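Local coordinates for galacto-N-biose/lacto-N-biose I transporter substrate-binding protein (Bifidobacterium longum, PDB 2Z8F) that binds lacto-N-tetraose and the disaccharides galacto-N-biose and lacto-N-biose, probably delivering them to an ABC transporter for uptake, at residues A[78-81]-A[82-86]; A[111-114]-A[115-119]; A[305-308]-A[309-312]. One frame throughout, in Å; residues are numbered along the deposited sequence.

Following the chain from the N terminus, the three contacts come in series and none nests in or crosses another; contacts 1 and 2 close short local turns, while contact 3 lies along one helix. Contact 1 bends the end of strand 77-81 into helix 85-90. Contact 2 turns helix 110-114 into strand 117-118, an outermost strand of the mixed sheet that also holds strand 77-81. These two touch, their centres 11 Å apart: Y82 CD1 meets L115 CB at 3.6 Å, and L85 packs on V118. Contact 3, on helix 301-311, lies about 17 Å from either, centre to centre. Its helix follows strand 290-294, which lies between strands 77-81 and 121-126 in that sheet.

Contact 1 (A[78-81]-A[82-86]); sequences AQVG and YAELP
E84 grips G81, the last residue of strand 77-81, by both polar atoms of its backbone. G81 N-H runs to E84 OE1 at 2.9 Å and almost straight (170°), meeting the oxygen on its anti side, 21° out of the carboxylate plane. In return E84 N donates to G81 O at 2.9 Å, from above the carbonyl plane, and L85 N adds a weak bond to the same oxygen. With E84 CG anti to its own carbonyl carbon (chi1 -67°) and the chain extended beyond, the carboxylate is laid back alongside the strand end. Its OE1 has two further partners: water 1, which donates at 2.8 Å and also bonds to Q79 O, and R23, whose NH2 makes a salt bridge. Together they fix the rotation of the carboxylate and probably favour its negative charge.

The tight part lies on the buried side of the turn, where the V80 CG1 methyl lies 3.7 Å from L85 N and 4.1 Å from L85 CB. Y82 touches the strand end through CB, 3.7 Å from G81 C; the Y82 ring packs on A291, and its OH bonds to D128 O. The solvent side is looser: A83 and E84 are partly exposed, and A83 packs on Y363, outside the two segments. The bound glycan lies close by: the E84 side chain is about 5 Å from an N-acetylglucosamine, and Q79, of the ligand pocket, bonds through NE2 to galactose O4. A strand running into a helix through a tight turn at the edge of the ligand cleft is characteristic of the periplasmic binding protein fold of bacterial solute receptors.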
loop_
_atom_site.group_PDB
_atom_site.type_symbol
_atom_site.label_atom_id
_atom_site.label_comp_id
_atom_site.label_asym_id
_atom_site.label_seq_id
_atom_site.Cartn_x
_atom_site.Cartn_y
_atom_site.Cartn_z
ATOM N N ALA A 78 16.541 -1.056 4.025
ATOM C CA ALA A 78 15.407 -0.258 4.496
ATOM C C ALA A 78 14.164 -0.511 3.671
ATOM O O ALA A 78 14.236 -0.586 2.430
ATOM C CB ALA A 78 15.758 1.235 4.451
ATOM N N GLN A 79 13.017 -0.600 4.335
ATOM C CA GLN A 79 11.751 -0.731 3.607
ATOM C C GLN A 79 11.530 0.525 2.755
ATOM O O GLN A 79 11.645 1.639 3.258
ATOM C CB GLN A 79 10.582 -0.905 4.580
ATOM C CG GLN A 79 9.241 -1.044 3.867
ATOM C CD GLN A 79 8.114 -1.351 4.812
ATOM O OE1 GLN A 79 8.336 -1.792 5.950
ATOM N NE2 GLN A 79 6.885 -1.134 4.352
ATOM N N VAL A 80 11.215 0.339 1.470
ATOM C CA VAL A 80 10.990 1.471 0.578
ATOM C C VAL A 80 9.808 1.056 -0.284
ATOM O O VAL A 80 9.851 -0.003 -0.933
ATOM C CB VAL A 80 12.220 1.726 -0.324
ATOM C CG1 VAL A 80 11.912 2.790 -1.390
ATOM C CG2 VAL A 80 13.427 2.141 0.526
ATOM N N GLY A 81 8.752 1.869 -0.263
ATOM C CA GLY A 81 7.535 1.532 -0.996
ATOM C C GLY A 81 7.877 1.525 -2.470
ATOM O O GLY A 81 8.785 2.242 -2.890
ATOM N N TYR A 82 7.170 0.728 -3.278
ATOM C CA TYR A 82 7.408 0.815 -4.730
ATOM C C TYR A 82 7.245 2.246 -5.231
ATOM O O TYR A 82 8.026 2.701 -6.076
ATOM C CB TYR A 82 6.463 -0.097 -5.495
ATOM C CG TYR A 82 6.558 -1.553 -5.077
ATOM C CD1 TYR A 82 7.790 -2.211 -5.031
ATOM C CD2 TYR A 82 5.408 -2.254 -4.734
ATOM C CE1 TYR A 82 7.869 -3.585 -4.638
ATOM C CE2 TYR A 82 5.454 -3.603 -4.354
ATOM C CZ TYR A 82 6.690 -4.259 -4.311
ATOM O OH TYR A 82 6.742 -5.593 -3.931
ATOM N N ALA A 83 6.235 2.933 -4.702
ATOM C CA ALA A 83 5.950 4.334 -5.057
ATOM C C ALA A 83 7.046 5.291 -4.640
ATOM O O ALA A 83 7.141 6.411 -5.169
ATOM C CB ALA A 83 4.643 4.775 -4.457
ATOM N N GLU A 84 7.851 4.867 -3.661
ATOM C CA GLU A 84 8.930 5.681 -3.119
ATOM C C GLU A 84 10.272 5.422 -3.794
ATOM O O GLU A 84 11.190 6.230 -3.671
ATOM C CB GLU A 84 9.114 5.377 -1.630
ATOM C CG GLU A 84 7.939 5.820 -0.768
ATOM C CD GLU A 84 8.094 5.497 0.725
ATOM O OE1 GLU A 84 8.615 4.404 1.076
ATOM O OE2 GLU A 84 7.649 6.338 1.551
ATOM N N LEU A 85 10.404 4.273 -4.454
ATOM C CA LEU A 85 11.716 3.849 -4.955
ATOM C C LEU A 85 12.309 4.793 -6.012
ATOM O O LEU A 85 13.484 5.150 -5.926
ATOM C CB LEU A 85 11.678 2.380 -5.419
ATOM C CG LEU A 85 13.010 1.653 -5.610
ATOM C CD1 LEU A 85 12.860 0.223 -5.124
ATOM C CD2 LEU A 85 13.475 1.647 -7.059
ATOM N N PRO A 86 11.495 5.227 -6.997
ATOM C CA PRO A 86 12.049 6.192 -7.969
ATOM C C PRO A 86 12.535 7.478 -7.282
ATOM O O PRO A 86 13.590 8.007 -7.626
ATOM C CB PRO A 86 10.864 6.424 -8.935
ATOM C CG PRO A 86 10.045 5.160 -8.840
ATOM C CD PRO A 86 10.100 4.882 -7.326
HETATM O O HOH W 1 9.709 3.694 3.590
#

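Contact 2 (A[111-114]-A[115-119]); sequences GPYS and LVQVG
The type I beta turn from S114 to Q117 takes the chain out of helix 110-114 and into strand 117-118, closed by Q117 N on S114 O at 3.2 Å. Two bonds of the same three-residue span precede it: L115 N reaches P112 O at 3.0 Å, and V116 N reaches Y113 O at 3.2 Å, the straighter of the two (161°). All three donors stand above the carbonyl plane, as the i to i+3 spacing brings; the i to i+4 pattern survives only as a weak bond from L115 N to G111 O.

G111 O has a firmer partner in S114 OG, which donates at 2.6 Å in the carbonyl plane, on a lone pair. That hydroxyl is turned back over the helix by chi1 75°, which sets OG between the backbone N and the carbonyl carbon. V116 is packed hard against the turn, its CG2 only 3.1 Å from Y113 O. Strand 117-118 then pairs antiparallel with strand 121-126, a beta hairpin at one margin of the mixed sheet, and V116 and P112 both rest on P126 of that neighbour.

Q117 reaches back across the turn with an extended chain. Its OE1 lies 3.4 Å from S114 CA, while NE2 comes obliquely to the Y113 ring, 4.2 Å from CE2. An alanine in place of Q117 would probably leave Y113 CE2 and S114 CA without the amide that lies against them, opening a gap over the turn. Water 2 donates to S114 O at 2.6 Å and weakly to Q117 O, so S114 O receives two donors.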
loop_
_atom_site.group_PDB
_atom_site.type_symbol
_atom_site.label_atom_id
_atom_site.label_comp_id
_atom_site.label_asym_id
_atom_site.label_seq_id
_atom_site.Cartn_x
_atom_site.Cartn_y
_atom_site.Cartn_z
ATOM N N GLY A 111 6.164 -9.240 -11.611
ATOM C CA GLY A 111 5.671 -7.855 -11.487
ATOM C C GLY A 111 6.402 -7.125 -10.375
ATOM O O GLY A 111 7.149 -6.169 -10.620
ATOM N N PRO A 112 6.187 -7.567 -9.120
ATOM C CA PRO A 112 6.933 -6.980 -8.012
ATOM C C PRO A 112 8.445 -6.912 -8.241
ATOM O O PRO A 112 9.069 -5.909 -7.887
ATOM C CB PRO A 112 6.578 -7.905 -6.838
ATOM C CG PRO A 112 5.230 -8.375 -7.130
ATOM C CD PRO A 112 5.211 -8.559 -8.657
ATOM N N TYR A 113 9.049 -7.957 -8.825
ATOM C CA TYR A 113 10.482 -7.923 -9.084
ATOM C C TYR A 113 10.865 -6.741 -10.004
ATOM O O TYR A 113 11.848 -6.054 -9.766
ATOM C CB TYR A 113 10.976 -9.271 -9.640
ATOM C CG TYR A 113 12.476 -9.296 -9.791
ATOM C CD1 TYR A 113 13.310 -9.549 -8.691
ATOM C CD2 TYR A 113 13.076 -9.011 -11.018
ATOM C CE1 TYR A 113 14.698 -9.559 -8.827
ATOM C CE2 TYR A 113 14.470 -9.003 -11.158
ATOM C CZ TYR A 113 15.267 -9.288 -10.065
ATOM O OH TYR A 113 16.632 -9.285 -10.218
ATOM N N SER A 114 10.063 -6.501 -11.044
ATOM C CA SER A 114 10.310 -5.365 -11.939
ATOM C C SER A 114 10.241 -4.015 -11.227
ATOM O O SER A 114 10.866 -3.058 -11.667
ATOM C CB SER A 114 9.370 -5.392 -13.157
ATOM O OG SER A 114 8.052 -4.999 -12.793
ATOM N N LEU A 115 9.522 -3.957 -10.103
ATOM C CA LEU A 115 9.358 -2.712 -9.356
ATOM C C LEU A 115 10.525 -2.371 -8.432
ATOM O O LEU A 115 10.531 -1.308 -7.816
ATOM C CB LEU A 115 8.053 -2.725 -8.548
ATOM C CG LEU A 115 6.783 -3.025 -9.347
ATOM C CD1 LEU A 115 5.569 -2.985 -8.435
ATOM C CD2 LEU A 115 6.593 -2.066 -10.521
ATOM N N VAL A 116 11.511 -3.256 -8.347
ATOM C CA VAL A 116 12.770 -2.899 -7.683
ATOM C C VAL A 116 13.830 -2.409 -8.656
ATOM O O VAL A 116 14.970 -2.162 -8.281
ATOM C CB VAL A 116 13.317 -4.034 -6.742
ATOM C CG1 VAL A 116 12.235 -4.464 -5.799
ATOM C CG2 VAL A 116 13.857 -5.232 -7.543
ATOM N N GLN A 117 13.442 -2.218 -9.918
ATOM C CA GLN A 117 14.411 -1.871 -10.944
ATOM C C GLN A 117 14.248 -0.426 -11.402
ATOM O O GLN A 117 13.133 0.104 -11.399
ATOM C CB GLN A 117 14.275 -2.819 -12.130
ATOM C CG GLN A 117 14.677 -4.246 -11.808
ATOM C CD GLN A 117 14.483 -5.178 -12.972
ATOM O OE1 GLN A 117 13.360 -5.437 -13.394
ATOM N NE2 GLN A 117 15.578 -5.693 -13.499
ATOM N N VAL A 118 15.372 0.209 -11.726
ATOM C CA VAL A 118 15.372 1.507 -12.419
ATOM C C VAL A 118 16.413 1.397 -13.499
ATOM O O VAL A 118 17.587 1.145 -13.214
ATOM C CB VAL A 118 15.710 2.703 -11.501
ATOM C CG1 VAL A 118 15.739 4.001 -12.320
ATOM C CG2 VAL A 118 14.726 2.828 -10.340
ATOM N N GLY A 119 15.974 1.559 -14.749
ATOM C CA GLY A 119 16.872 1.472 -15.894
ATOM C C GLY A 119 17.559 0.123 -16.013
ATOM O O GLY A 119 18.723 0.049 -16.399
HETATM O O HOH W 2 10.069 -0.845 -12.719
#

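Contact 3 (A[305-308]-A[309-312]); sequences MEFL and DWFN
Residues 305-311 are alpha-helical, with D309 N on M305 O at 2.9 Å, F311 N on F307 O at 2.8 Å and a weak bond from W310 N to E306 O, and N312 N still bonds to L308 O at the helix's end.

One turn apart, F307 and F311 run side by side and point the same way. F311 lays its CB over the face of the F307 ring, a CH-pi contact 4.1 Å from CB to the ring centroid, while the two rings meet obliquely with planes at 43° and F307 CZ 3.7 Å from F311 CD1. Four residues apart, they leave the same flank, and with CG anti to the backbone N in both (chi1 157° and -174°) they run alongside each other. W310 joins obliquely, CE3 4.2 Å from F307 CE1.

On another flank L308 crosses N312, its CD1 methyl 3.5 Å from N312 OD1. That amide is held from outside the helix: Q127 NE2 bonds to OD1, and P126 O takes a weak bond from ND2. Water 3 lies between E306 O and D309 OD2, on the partly exposed side.

Around the helix, the aromatic flank packs on helix 33-43, where W40 meets the F307 ring edge-to-face, V37 touches both phenylalanines and I36 touches F311. M305, L308 and N312 press on L125 of strand 121-126, and M305 also reaches Y100 and A101 of helix 98-104, so helix 301-311 is wedged between the sheet and two helices.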
loop_
_atom_site.group_PDB
_atom_site.type_symbol
_atom_site.label_atom_id
_atom_site.label_comp_id
_atom_site.label_asym_id
_atom_site.label_seq_id
_atom_site.Cartn_x
_atom_site.Cartn_y
_atom_site.Cartn_z
ATOM N N MET A 305 21.596 -8.853 0.805
ATOM C CA MET A 305 20.644 -9.468 -0.113
ATOM C C MET A 305 20.398 -10.953 0.182
ATOM O O MET A 305 19.281 -11.458 0.031
ATOM C CB MET A 305 21.123 -9.261 -1.550
ATOM C CG MET A 305 21.047 -7.779 -1.969
ATOM S SD MET A 305 19.355 -7.306 -2.374
ATOM C CE MET A 305 19.157 -7.989 -4.045
ATOM N N GLU A 306 21.437 -11.630 0.663
ATOM C CA GLU A 306 21.313 -13.022 1.091
ATOM C C GLU A 306 20.260 -13.158 2.206
ATOM O O GLU A 306 19.320 -13.965 2.137
ATOM C CB GLU A 306 22.674 -13.507 1.592
ATOM C CG GLU A 306 22.641 -14.883 2.276
ATOM C CD GLU A 306 22.415 -16.074 1.341
ATOM O OE1 GLU A 306 22.087 -15.921 0.139
ATOM O OE2 GLU A 306 22.549 -17.204 1.857
ATOM N N PHE A 307 20.434 -12.338 3.237
ATOM C CA PHE A 307 19.453 -12.271 4.315
ATOM C C PHE A 307 18.078 -11.859 3.804
ATOM O O PHE A 307 17.083 -12.488 4.151
ATOM C CB PHE A 307 19.903 -11.334 5.460
ATOM C CG PHE A 307 18.737 -10.815 6.273
ATOM C CD1 PHE A 307 18.135 -11.626 7.240
ATOM C CD2 PHE A 307 18.198 -9.530 6.044
ATOM C CE1 PHE A 307 17.023 -11.199 7.972
ATOM C CE2 PHE A 307 17.092 -9.091 6.778
ATOM C CZ PHE A 307 16.487 -9.936 7.749
ATOM N N LEU A 308 18.031 -10.819 2.958
ATOM C CA LEU A 308 16.753 -10.292 2.494
ATOM C C LEU A 308 15.933 -11.339 1.745
ATOM O O LEU A 308 14.720 -11.431 1.931
ATOM C CB LEU A 308 16.953 -9.076 1.586
ATOM C CG LEU A 308 15.644 -8.384 1.173
ATOM C CD1 LEU A 308 14.743 -8.020 2.407
ATOM C CD2 LEU A 308 16.052 -7.142 0.401
ATOM N N ASP A 309 16.602 -12.109 0.874
ATOM C CA ASP A 309 15.928 -13.171 0.177
ATOM C C ASP A 309 15.318 -14.171 1.152
ATOM O O ASP A 309 14.195 -14.620 0.962
ATOM C CB ASP A 309 16.863 -13.875 -0.802
ATOM C CG ASP A 309 16.259 -15.119 -1.366
ATOM O OD1 ASP A 309 15.391 -14.990 -2.280
ATOM O OD2 ASP A 309 16.613 -16.228 -0.897
ATOM N N TRP A 310 16.063 -14.526 2.202
ATOM C CA TRP A 310 15.502 -15.412 3.210
ATOM C C TRP A 310 14.292 -14.733 3.883
ATOM O O TRP A 310 13.205 -15.322 3.980
ATOM C CB TRP A 310 16.567 -15.807 4.263
ATOM C CG TRP A 310 16.018 -16.698 5.355
ATOM C CD1 TRP A 310 15.913 -18.074 5.348
ATOM C CD2 TRP A 310 15.475 -16.267 6.611
ATOM N NE1 TRP A 310 15.335 -18.515 6.527
ATOM C CE2 TRP A 310 15.068 -17.423 7.317
ATOM C CE3 TRP A 310 15.300 -15.007 7.211
ATOM C CZ2 TRP A 310 14.491 -17.358 8.603
ATOM C CZ3 TRP A 310 14.724 -14.946 8.463
ATOM C CH2 TRP A 310 14.337 -16.113 9.151
ATOM N N PHE A 311 14.474 -13.492 4.338
ATOM C CA PHE A 311 13.417 -12.817 5.088
ATOM C C PHE A 311 12.147 -12.705 4.252
ATOM O O PHE A 311 11.052 -13.006 4.727
ATOM C CB PHE A 311 13.883 -11.434 5.577
ATOM C CG PHE A 311 12.897 -10.758 6.483
ATOM C CD1 PHE A 311 12.950 -10.961 7.863
ATOM C CD2 PHE A 311 11.923 -9.914 5.964
ATOM C CE1 PHE A 311 12.034 -10.335 8.697
ATOM C CE2 PHE A 311 10.999 -9.295 6.760
ATOM C CZ PHE A 311 11.056 -9.483 8.157
ATOM N N ASN A 312 12.301 -12.302 2.997
ATOM C CA ASN A 312 11.149 -12.066 2.124
ATOM C C ASN A 312 10.498 -13.340 1.609
ATOM O O ASN A 312 9.478 -13.279 0.903
ATOM C CB ASN A 312 11.544 -11.170 0.947
ATOM C CG ASN A 312 11.660 -9.718 1.334
ATOM O OD1 ASN A 312 11.529 -9.354 2.516
ATOM N ND2 ASN A 312 11.878 -8.861 0.333
HETATM O O HOH W 3 18.799 -16.498 0.940
#